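Long-range contact in extracellular solute-binding protein, family 7 (Colwellia psychrerythraea, PDB 4PET), which binds pyruvate together with a calcium ion and probably delivers it to a TRAP-type membrane transporter as its periplasmic solute-binding component: residues K27-P39 / I79-S93. Residues are numbered along the deposited sequence; the frame is centred on the assembly and turned at random.
Sequences KKYRWKLAETWGP and IFDFVKSGQYQMGHS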
ATOM      1  N   LYS A  27      -9.340 -34.798  -8.664  1.00 64.50           N
ATOM      2  CA  LYS A  27      -9.592 -33.977  -9.844  1.00 55.99           C
ATOM      3  C   LYS A  27      -8.697 -32.737  -9.918  1.00 43.46           C
ATOM      4  O   LYS A  27      -8.458 -32.079  -8.912  1.00 46.89           O
ATOM      5  CB  LYS A  27     -11.071 -33.574  -9.815  1.00 58.43           C
ATOM      6  CG  LYS A  27     -11.653 -32.958 -11.083  1.00 61.11           C
ATOM      7  CD  LYS A  27     -13.061 -32.426 -10.789  1.00 60.26           C
ATOM      8  CE  LYS A  27     -13.949 -33.474 -10.087  1.00 65.99           C
ATOM      9  NZ  LYS A  27     -15.280 -32.971  -9.608  1.00 66.81           N
ATOM     10  N   LYS A  28      -8.189 -32.447 -11.117  1.00 31.38           N
ATOM     11  CA  LYS A  28      -7.399 -31.237 -11.373  1.00 31.48           C
ATOM     12  C   LYS A  28      -8.202 -30.304 -12.267  1.00 27.66           C
ATOM     13  O   LYS A  28      -8.996 -30.753 -13.072  1.00 30.37           O
ATOM     14  CB  LYS A  28      -6.063 -31.580 -12.032  1.00 30.29           C
ATOM     15  CG  LYS A  28      -5.241 -32.569 -11.205  1.00 41.32           C
ATOM     16  CD  LYS A  28      -3.887 -32.872 -11.845  1.00 41.03           C
ATOM     17  CE  LYS A  28      -3.018 -33.730 -10.945  1.00 41.66           C
ATOM     18  NZ  LYS A  28      -3.701 -34.995 -10.561  1.00 51.79           N
ATOM     19  N   TYR A  29      -8.011 -29.013 -12.071  1.00 21.71           N
ATOM     20  CA  TYR A  29      -8.683 -27.966 -12.833  1.00 25.75           C
ATOM     21  C   TYR A  29      -7.667 -27.238 -13.715  1.00 24.88           C
ATOM     22  O   TYR A  29      -6.563 -26.911 -13.281  1.00 23.01           O
ATOM     23  CB  TYR A  29      -9.365 -26.988 -11.859  1.00 26.28           C
ATOM     24  CG  TYR A  29     -10.371 -27.705 -10.966  1.00 30.00           C
ATOM     25  CD1 TYR A  29      -9.966 -28.382  -9.830  1.00 20.61           C
ATOM     26  CD2 TYR A  29     -11.721 -27.736 -11.297  1.00 25.21           C
ATOM     27  CE1 TYR A  29     -10.883 -29.077  -9.038  1.00 26.65           C
ATOM     28  CE2 TYR A  29     -12.644 -28.402 -10.511  1.00 27.59           C
ATOM     29  CZ  TYR A  29     -12.221 -29.070  -9.388  1.00 31.11           C
ATOM     30  OH  TYR A  29     -13.135 -29.725  -8.632  1.00 34.31           O
ATOM     31  N   ARG A  30      -8.052 -27.024 -14.965  1.00 22.32           N
ATOM     32  CA  ARG A  30      -7.247 -26.303 -15.939  1.00 20.97           C
ATOM     33  C   ARG A  30      -8.087 -25.148 -16.461  1.00 25.88           C
ATOM     34  O   ARG A  30      -9.063 -25.343 -17.182  1.00 31.10           O
ATOM     35  CB  ARG A  30      -6.829 -27.264 -17.047  1.00 24.74           C
ATOM     36  CG  ARG A  30      -5.898 -28.327 -16.528  1.00 28.50           C
ATOM     37  CD  ARG A  30      -5.787 -29.438 -17.503  1.00 32.97           C
ATOM     38  NE  ARG A  30      -7.064 -30.099 -17.663  1.00 31.36           N
ATOM     39  CZ  ARG A  30      -7.454 -31.169 -16.994  1.00 31.86           C
ATOM     40  NH1 ARG A  30      -6.663 -31.739 -16.087  1.00 32.14           N
ATOM     41  NH2 ARG A  30      -8.644 -31.680 -17.249  1.00 30.27           N
ATOM     42  N   TRP A  31      -7.719 -23.946 -16.043  1.00 18.12           N
ATOM     43  CA  TRP A  31      -8.448 -22.739 -16.357  1.00 21.42           C
ATOM     44  C   TRP A  31      -7.666 -21.886 -17.354  1.00 25.73           C
ATOM     45  O   TRP A  31      -6.479 -22.100 -17.551  1.00 25.21           O
ATOM     46  CB  TRP A  31      -8.604 -21.920 -15.084  1.00 19.17           C
ATOM     47  CG  TRP A  31      -9.778 -22.349 -14.235  1.00 23.22           C
ATOM     48  CD1 TRP A  31     -10.474 -23.522 -14.315  1.00 21.20           C
ATOM     49  CD2 TRP A  31     -10.391 -21.582 -13.207  1.00 16.00           C
ATOM     50  NE1 TRP A  31     -11.485 -23.536 -13.365  1.00 18.15           N
ATOM     51  CE2 TRP A  31     -11.453 -22.351 -12.680  1.00 24.07           C
ATOM     52  CE3 TRP A  31     -10.147 -20.323 -12.665  1.00 16.76           C
ATOM     53  CZ2 TRP A  31     -12.274 -21.879 -11.680  1.00 19.26           C
ATOM     54  CZ3 TRP A  31     -10.975 -19.868 -11.651  1.00 20.82           C
ATOM     55  CH2 TRP A  31     -12.005 -20.644 -11.170  1.00 16.37           C
ATOM     56  N   LYS A  32      -8.345 -20.915 -17.954  1.00 16.86           N
ATOM     57  CA  LYS A  32      -7.690 -19.880 -18.742  1.00 22.75           C
ATOM     58  C   LYS A  32      -8.107 -18.483 -18.315  1.00 17.43           C
ATOM     59  O   LYS A  32      -9.250 -18.232 -17.887  1.00 15.43           O
ATOM     60  CB  LYS A  32      -7.896 -20.069 -20.248  1.00 24.80           C
ATOM     61  CG  LYS A  32      -9.229 -20.529 -20.676  1.00 35.02           C
ATOM     62  CD  LYS A  32      -9.113 -21.210 -22.044  1.00 43.10           C
ATOM     63  CE  LYS A  32     -10.394 -21.111 -22.845  1.00 52.35           C
ATOM     64  NZ  LYS A  32     -10.142 -21.265 -24.314  1.00 61.82           N
ATOM     65  N   LEU A  33      -7.149 -17.572 -18.414  1.00 16.75           N
ATOM     66  CA  LEU A  33      -7.367 -16.180 -18.032  1.00 16.35           C
ATOM     67  C   LEU A  33      -7.168 -15.339 -19.293  1.00 18.80           C
ATOM     68  O   LEU A  33      -6.179 -15.523 -20.007  1.00 20.09           O
ATOM     69  CB  LEU A  33      -6.440 -15.757 -16.895  1.00 18.85           C
ATOM     70  CG  LEU A  33      -6.523 -14.269 -16.486  1.00 20.17           C
ATOM     71  CD1 LEU A  33      -6.038 -14.119 -15.049  1.00 25.80           C
ATOM     72  CD2 LEU A  33      -5.722 -13.318 -17.397  1.00 16.27           C
ATOM     73  N   ALA A  34      -8.136 -14.466 -19.606  1.00 17.49           N
ATOM     74  CA  ALA A  34      -7.951 -13.493 -20.689  1.00 20.21           C
ATOM     75  C   ALA A  34      -7.567 -12.141 -20.118  1.00 17.34           C
ATOM     76  O   ALA A  34      -8.285 -11.585 -19.295  1.00 17.96           O
ATOM     77  CB  ALA A  34      -9.218 -13.341 -21.510  1.00 22.12           C
ATOM     78  N   GLU A  35      -6.464 -11.582 -20.588  1.00 14.93           N
ATOM     79  CA  GLU A  35      -6.049 -10.259 -20.117  1.00 13.87           C
ATOM     80  C   GLU A  35      -6.099  -9.229 -21.259  1.00 16.27           C
ATOM     81  O   GLU A  35      -5.860  -9.573 -22.394  1.00 18.91           O
ATOM     82  CB  GLU A  35      -4.671 -10.317 -19.451  1.00 16.22           C
ATOM     83  CG  GLU A  35      -3.474 -10.771 -20.330  1.00 16.97           C
ATOM     84  CD  GLU A  35      -2.162 -10.805 -19.541  1.00 20.72           C
ATOM     85  OE1 GLU A  35      -2.212 -10.518 -18.320  1.00 21.41           O
ATOM     86  OE2 GLU A  35      -1.091 -11.097 -20.134  1.00 20.38           O
ATOM     87  N   THR A  36      -6.408  -7.974 -20.925  1.00 17.06           N
ATOM     88  CA  THR A  36      -6.466  -6.902 -21.876  1.00 19.20           C
ATOM     89  C   THR A  36      -5.114  -6.650 -22.544  1.00 25.51           C
ATOM     90  O   THR A  36      -5.064  -6.295 -23.723  1.00 21.02           O
ATOM     91  CB  THR A  36      -6.927  -5.609 -21.203  1.00 19.62           C
ATOM     92  OG1 THR A  36      -8.309  -5.738 -20.834  1.00 20.41           O
ATOM     93  CG2 THR A  36      -6.729  -4.363 -22.158  1.00 19.16           C
ATOM     94  N   TRP A  37      -4.027  -6.861 -21.809  1.00 21.05           N
ATOM     95  CA  TRP A  37      -2.722  -6.372 -22.245  1.00 16.54           C
ATOM     96  C   TRP A  37      -2.137  -7.272 -23.289  1.00 20.50           C
ATOM     97  O   TRP A  37      -2.505  -8.431 -23.362  1.00 21.72           O
ATOM     98  CB  TRP A  37      -1.772  -6.269 -21.032  1.00 19.05           C
ATOM     99  CG  TRP A  37      -2.547  -6.214 -19.771  1.00 18.17           C
ATOM    100  CD1 TRP A  37      -2.617  -7.173 -18.826  1.00 16.17           C
ATOM    101  CD2 TRP A  37      -3.420  -5.162 -19.344  1.00 17.97           C
ATOM    102  NE1 TRP A  37      -3.453  -6.783 -17.820  1.00 16.89           N
ATOM    103  CE2 TRP A  37      -3.972  -5.557 -18.119  1.00 18.88           C
ATOM    104  CE3 TRP A  37      -3.794  -3.938 -19.888  1.00 19.36           C
ATOM    105  CZ2 TRP A  37      -4.889  -4.767 -17.419  1.00 20.45           C
ATOM    106  CZ3 TRP A  37      -4.706  -3.156 -19.193  1.00 16.82           C
ATOM    107  CH2 TRP A  37      -5.234  -3.569 -17.970  1.00 16.94           C
ATOM    108  N   GLY A  38      -1.245  -6.719 -24.121  1.00 25.20           N
ATOM    109  CA  GLY A  38      -0.451  -7.502 -25.045  1.00 22.51           C
ATOM    110  C   GLY A  38       0.472  -8.449 -24.300  1.00 22.48           C
ATOM    111  O   GLY A  38       0.563  -8.413 -23.076  1.00 20.32           O
ATOM    112  N   PRO A  39       1.173  -9.315 -25.042  1.00 23.37           N
ATOM    113  CA  PRO A  39       2.035 -10.342 -24.458  1.00 32.53           C
ATOM    114  C   PRO A  39       3.265  -9.725 -23.775  1.00 27.82           C
ATOM    115  O   PRO A  39       3.722  -8.676 -24.215  1.00 22.87           O
ATOM    116  CB  PRO A  39       2.445 -11.174 -25.684  1.00 34.06           C
ATOM    117  CG  PRO A  39       2.325 -10.241 -26.831  1.00 34.06           C
ATOM    118  CD  PRO A  39       1.129  -9.400 -26.509  1.00 27.40           C
ATOM    119  N   ILE A  79     -12.905  -8.601 -22.467  1.00 20.18           N
ATOM    120  CA  ILE A  79     -12.645  -9.422 -21.293  1.00 24.28           C
ATOM    121  C   ILE A  79     -13.926  -9.630 -20.483  1.00 18.91           C
ATOM    122  O   ILE A  79     -14.199 -10.739 -20.031  1.00 18.43           O
ATOM    123  CB  ILE A  79     -11.550  -8.813 -20.389  1.00 21.41           C
ATOM    124  CG1 ILE A  79     -10.313  -8.388 -21.214  1.00 20.92           C
ATOM    125  CG2 ILE A  79     -11.213  -9.765 -19.251  1.00 20.40           C
ATOM    126  CD1 ILE A  79      -9.758  -9.432 -22.200  1.00 17.62           C
ATOM    127  N   PHE A  80     -14.709  -8.567 -20.309  1.00 19.35           N
ATOM    128  CA  PHE A  80     -15.965  -8.663 -19.551  1.00 20.77           C
ATOM    129  C   PHE A  80     -16.873  -9.725 -20.204  1.00 20.46           C
ATOM    130  O   PHE A  80     -17.384 -10.637 -19.534  1.00 18.48           O
ATOM    131  CB  PHE A  80     -16.585  -7.256 -19.426  1.00 16.96           C
ATOM    132  CG  PHE A  80     -17.932  -7.195 -18.732  1.00 22.26           C
ATOM    133  CD1 PHE A  80     -19.094  -7.612 -19.393  1.00 24.02           C
ATOM    134  CD2 PHE A  80     -18.047  -6.618 -17.472  1.00 16.60           C
ATOM    135  CE1 PHE A  80     -20.325  -7.514 -18.802  1.00 23.06           C
ATOM    136  CE2 PHE A  80     -19.295  -6.487 -16.882  1.00 20.68           C
ATOM    137  CZ  PHE A  80     -20.446  -6.973 -17.548  1.00 23.55           C
ATOM    138  N   ASP A  81     -17.027  -9.668 -21.524  1.00 19.92           N
ATOM    139  CA  ASP A  81     -17.862 -10.662 -22.191  1.00 23.31           C
ATOM    140  C   ASP A  81     -17.323 -12.097 -22.098  1.00 22.96           C
ATOM    141  O   ASP A  81     -18.108 -13.045 -21.957  1.00 20.72           O
ATOM    142  CB  ASP A  81     -18.165 -10.238 -23.634  1.00 24.83           C
ATOM    143  CG  ASP A  81     -19.085  -9.019 -23.684  1.00 38.40           C
ATOM    144  OD1 ASP A  81     -20.004  -8.948 -22.833  1.00 34.11           O
ATOM    145  OD2 ASP A  81     -18.883  -8.131 -24.537  1.00 46.98           O
ATOM    146  N   PHE A  82     -16.002 -12.242 -22.139  1.00 21.63           N
ATOM    147  CA  PHE A  82     -15.343 -13.542 -22.068  1.00 20.41           C
ATOM    148  C   PHE A  82     -15.624 -14.236 -20.723  1.00 16.29           C
ATOM    149  O   PHE A  82     -15.886 -15.441 -20.676  1.00 22.59           O
ATOM    150  CB  PHE A  82     -13.821 -13.382 -22.194  1.00 17.18           C
ATOM    151  CG  PHE A  82     -13.304 -13.172 -23.608  1.00 16.92           C
ATOM    152  CD1 PHE A  82     -13.881 -13.805 -24.692  1.00 20.47           C
ATOM    153  CD2 PHE A  82     -12.182 -12.392 -23.824  1.00 24.16           C
ATOM    154  CE1 PHE A  82     -13.369 -13.636 -25.969  1.00 23.33           C
ATOM    155  CE2 PHE A  82     -11.665 -12.218 -25.098  1.00 17.35           C
ATOM    156  CZ  PHE A  82     -12.255 -12.833 -26.170  1.00 19.24           C
ATOM    157  N   VAL A  83     -15.524 -13.474 -19.646  1.00 22.01           N
ATOM    158  CA  VAL A  83     -15.740 -14.003 -18.303  1.00 15.18           C
ATOM    159  C   VAL A  83     -17.238 -14.195 -17.961  1.00 17.67           C
ATOM    160  O   VAL A  83     -17.606 -15.212 -17.408  1.00 22.31           O
ATOM    161  CB  VAL A  83     -15.090 -13.135 -17.265  1.00 17.68           C
ATOM    162  CG1 VAL A  83     -15.311 -13.771 -15.863  1.00 20.20           C
ATOM    163  CG2 VAL A  83     -13.604 -12.998 -17.544  1.00 20.58           C
ATOM    164  N   LYS A  84     -18.106 -13.261 -18.345  1.00 21.20           N
ATOM    165  CA  LYS A  84     -19.546 -13.452 -18.186  1.00 25.93           C
ATOM    166  C   LYS A  84     -20.030 -14.752 -18.828  1.00 29.78           C
ATOM    167  O   LYS A  84     -20.808 -15.511 -18.240  1.00 28.74           O
ATOM    168  CB  LYS A  84     -20.303 -12.289 -18.823  1.00 23.13           C
ATOM    169  CG  LYS A  84     -21.808 -12.315 -18.568  1.00 27.18           C
ATOM    170  CD  LYS A  84     -22.435 -10.921 -18.674  1.00 33.59           C
ATOM    171  CE  LYS A  84     -22.276 -10.302 -20.068  1.00 41.68           C
ATOM    172  NZ  LYS A  84     -23.260 -10.787 -21.109  1.00 47.39           N
ATOM    173  N   SER A  85     -19.584 -15.003 -20.046  1.00 21.57           N
ATOM    174  CA  SER A  85     -20.051 -16.182 -20.780  1.00 25.87           C
ATOM    175  C   SER A  85     -19.404 -17.462 -20.254  1.00 26.98           C
ATOM    176  O   SER A  85     -19.912 -18.548 -20.483  1.00 27.57           O
ATOM    177  CB  SER A  85     -19.720 -16.045 -22.255  1.00 27.26           C
ATOM    178  OG  SER A  85     -18.330 -16.220 -22.454  1.00 27.10           O
ATOM    179  N   GLY A  86     -18.274 -17.317 -19.560  1.00 24.24           N
ATOM    180  CA  GLY A  86     -17.497 -18.453 -19.116  1.00 27.71           C
ATOM    181  C   GLY A  86     -16.607 -19.063 -20.197  1.00 28.33           C
ATOM    182  O   GLY A  86     -15.959 -20.091 -19.961  1.00 25.07           O
ATOM    183  N   GLN A  87     -16.558 -18.457 -21.385  1.00 23.06           N
ATOM    184  CA  GLN A  87     -15.558 -18.892 -22.355  1.00 25.76           C
ATOM    185  C   GLN A  87     -14.153 -18.831 -21.721  1.00 22.44           C
ATOM    186  O   GLN A  87     -13.295 -19.676 -21.981  1.00 26.04           O
ATOM    187  CB  GLN A  87     -15.609 -18.018 -23.580  1.00 29.57           C
ATOM    188  CG  GLN A  87     -14.416 -18.189 -24.459  1.00 32.65           C
ATOM    189  CD  GLN A  87     -14.606 -17.470 -25.777  1.00 39.66           C
ATOM    190  OE1 GLN A  87     -15.635 -16.796 -26.005  1.00 35.24           O
ATOM    191  NE2 GLN A  87     -13.611 -17.597 -26.656  1.00 36.88           N
ATOM    192  N   TYR A  88     -13.915 -17.801 -20.929  1.00 19.60           N
ATOM    193  CA  TYR A  88     -12.758 -17.782 -20.030  1.00 22.39           C
ATOM    194  C   TYR A  88     -13.246 -17.799 -18.592  1.00 22.71           C
ATOM    195  O   TYR A  88     -14.204 -17.093 -18.238  1.00 22.25           O
ATOM    196  CB  TYR A  88     -11.898 -16.520 -20.228  1.00 16.05           C
ATOM    197  CG  TYR A  88     -10.987 -16.581 -21.441  1.00 23.08           C
ATOM    198  CD1 TYR A  88     -11.468 -16.282 -22.709  1.00 21.34           C
ATOM    199  CD2 TYR A  88      -9.651 -16.929 -21.311  1.00 21.21           C
ATOM    200  CE1 TYR A  88     -10.652 -16.350 -23.815  1.00 24.16           C
ATOM    201  CE2 TYR A  88      -8.819 -17.002 -22.403  1.00 21.26           C
ATOM    202  CZ  TYR A  88      -9.330 -16.701 -23.659  1.00 23.39           C
ATOM    203  OH  TYR A  88      -8.527 -16.766 -24.764  1.00 21.19           O
ATOM    204  N   GLN A  89     -12.547 -18.545 -17.742  1.00 18.82           N
ATOM    205  CA  GLN A  89     -12.912 -18.585 -16.325  1.00 16.38           C
ATOM    206  C   GLN A  89     -12.511 -17.304 -15.618  1.00 19.88           C
ATOM    207  O   GLN A  89     -13.116 -16.937 -14.625  1.00 17.47           O
ATOM    208  CB  GLN A  89     -12.278 -19.797 -15.635  1.00 19.78           C
ATOM    209  CG  GLN A  89     -12.849 -21.147 -16.082  1.00 17.74           C
ATOM    210  CD  GLN A  89     -12.148 -21.761 -17.291  1.00 24.00           C
ATOM    211  OE1 GLN A  89     -11.172 -21.222 -17.829  1.00 23.34           O
ATOM    212  NE2 GLN A  89     -12.646 -22.909 -17.717  1.00 29.27           N
HETATM  213  N   MSE A  90     -11.474 -16.633 -16.119  1.00 18.26           N
HETATM  214  CA  MSE A  90     -10.965 -15.426 -15.478  1.00 20.62           C
HETATM  215  C   MSE A  90     -10.538 -14.368 -16.465  1.00 22.48           C
HETATM  216  O   MSE A  90     -10.249 -14.651 -17.633  1.00 16.64           O
HETATM  217  CB  MSE A  90      -9.726 -15.746 -14.611  1.00 16.40           C
HETATM  218  CG  MSE A  90      -9.989 -16.631 -13.453  1.00 19.33           C
HETATM  219 SE   MSE A  90      -8.294 -16.946 -12.509  0.88 17.69          SE
HETATM  220  CE  MSE A  90      -8.226 -15.176 -11.751  1.00 18.81           C
ATOM    221  N   GLY A  91     -10.468 -13.137 -15.973  1.00 18.65           N
ATOM    222  CA  GLY A  91      -9.946 -12.050 -16.779  1.00 20.80           C
ATOM    223  C   GLY A  91      -9.089 -11.151 -15.902  1.00 22.93           C
ATOM    224  O   GLY A  91      -9.136 -11.245 -14.670  1.00 16.72           O
ATOM    225  N   HIS A  92      -8.324 -10.281 -16.550  1.00 16.12           N
ATOM    226  CA  HIS A  92      -7.576  -9.223 -15.904  1.00 13.16           C
ATOM    227  C   HIS A  92      -7.647  -7.979 -16.793  1.00 17.37           C
ATOM    228  O   HIS A  92      -7.333  -8.001 -18.015  1.00 19.98           O
ATOM    229  CB  HIS A  92      -6.146  -9.693 -15.567  1.00 15.10           C
ATOM    230  CG  HIS A  92      -5.395  -8.746 -14.687  1.00 18.76           C
ATOM    231  ND1 HIS A  92      -4.422  -7.901 -15.179  1.00 20.77           N
ATOM    232  CD2 HIS A  92      -5.478  -8.474 -13.364  1.00 13.42           C
ATOM    233  CE1 HIS A  92      -3.916  -7.182 -14.207  1.00 15.18           C
ATOM    234  NE2 HIS A  92      -4.547  -7.505 -13.084  1.00 17.17           N
ATOM    235  N   SER A  93      -8.139  -6.897 -16.199  1.00 17.46           N
ATOM    236  CA  SER A  93      -8.505  -5.718 -16.971  1.00 18.60           C
ATOM    237  C   SER A  93      -8.706  -4.537 -16.019  1.00 19.55           C
ATOM    238  O   SER A  93      -8.052  -4.455 -14.992  1.00 16.70           O
ATOM    239  CB  SER A  93      -9.766  -6.017 -17.774  1.00 19.22           C
ATOM    240  OG  SER A  93      -9.910  -5.173 -18.895  1.00 17.61           O
TER
HETATM  241  O   HOH W   1     -10.976 -24.582 -19.253  1.00 45.26           O
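Gln89 lies flat against Trp31 while its amide continues the strand pairing. Its CG sits 3.6 Å from the centroid of the Trp31 five-membered ring, only 3° off the normal, and amide and indole planes are nearly parallel. A bend at chi2 (89°) lays the amide along the ring, so that OE1 takes the backbone N-H of Lys32 (N to OE1 2.8 Å, 168° at the hydrogen) as a strand carbonyl would, and NE2 reaches Arg30 O through a water. SE of Met90, a selenomethionine, lies in the plane at the edge of the same indole, 3.9 Å from Trp31 CE3, a Met-aromatic contact. Strands 29-35 and 90-93 then run parallel; Ala34, paired with Gly91, makes both bonds of that pair: its N donates to Met90 O and its O accepts from His92 N. Thr36 N closes the series on His92 O. On the face turned to helix 79-85, Tyr88 is sandwiched: Ala34 CB is 3.6 Å from its ring centroid, and Lys32 passes over the opposite face, its NZ 5.0 Å from the Tyr88 ring centroid in a rather long cation-pi contact. Asp68 takes the Tyr88 hydroxyl. At the far end Trp37 NE1 donates edge to edge to His92 ND1 (3.0 Å), each atom near the other ring's plane; His92 NE2 is bonded to Gly147 O. Thr36 OG1 and Ser93 OG share a 2.6 Å hydrogen bond. The side chain of Trp37 comes within about 5 Å of the bound pyruvate: neighbouring parallel strands, with helix 79-85 packed on one face, lead into the ligand cleft of a DctP-type solute-binding protein.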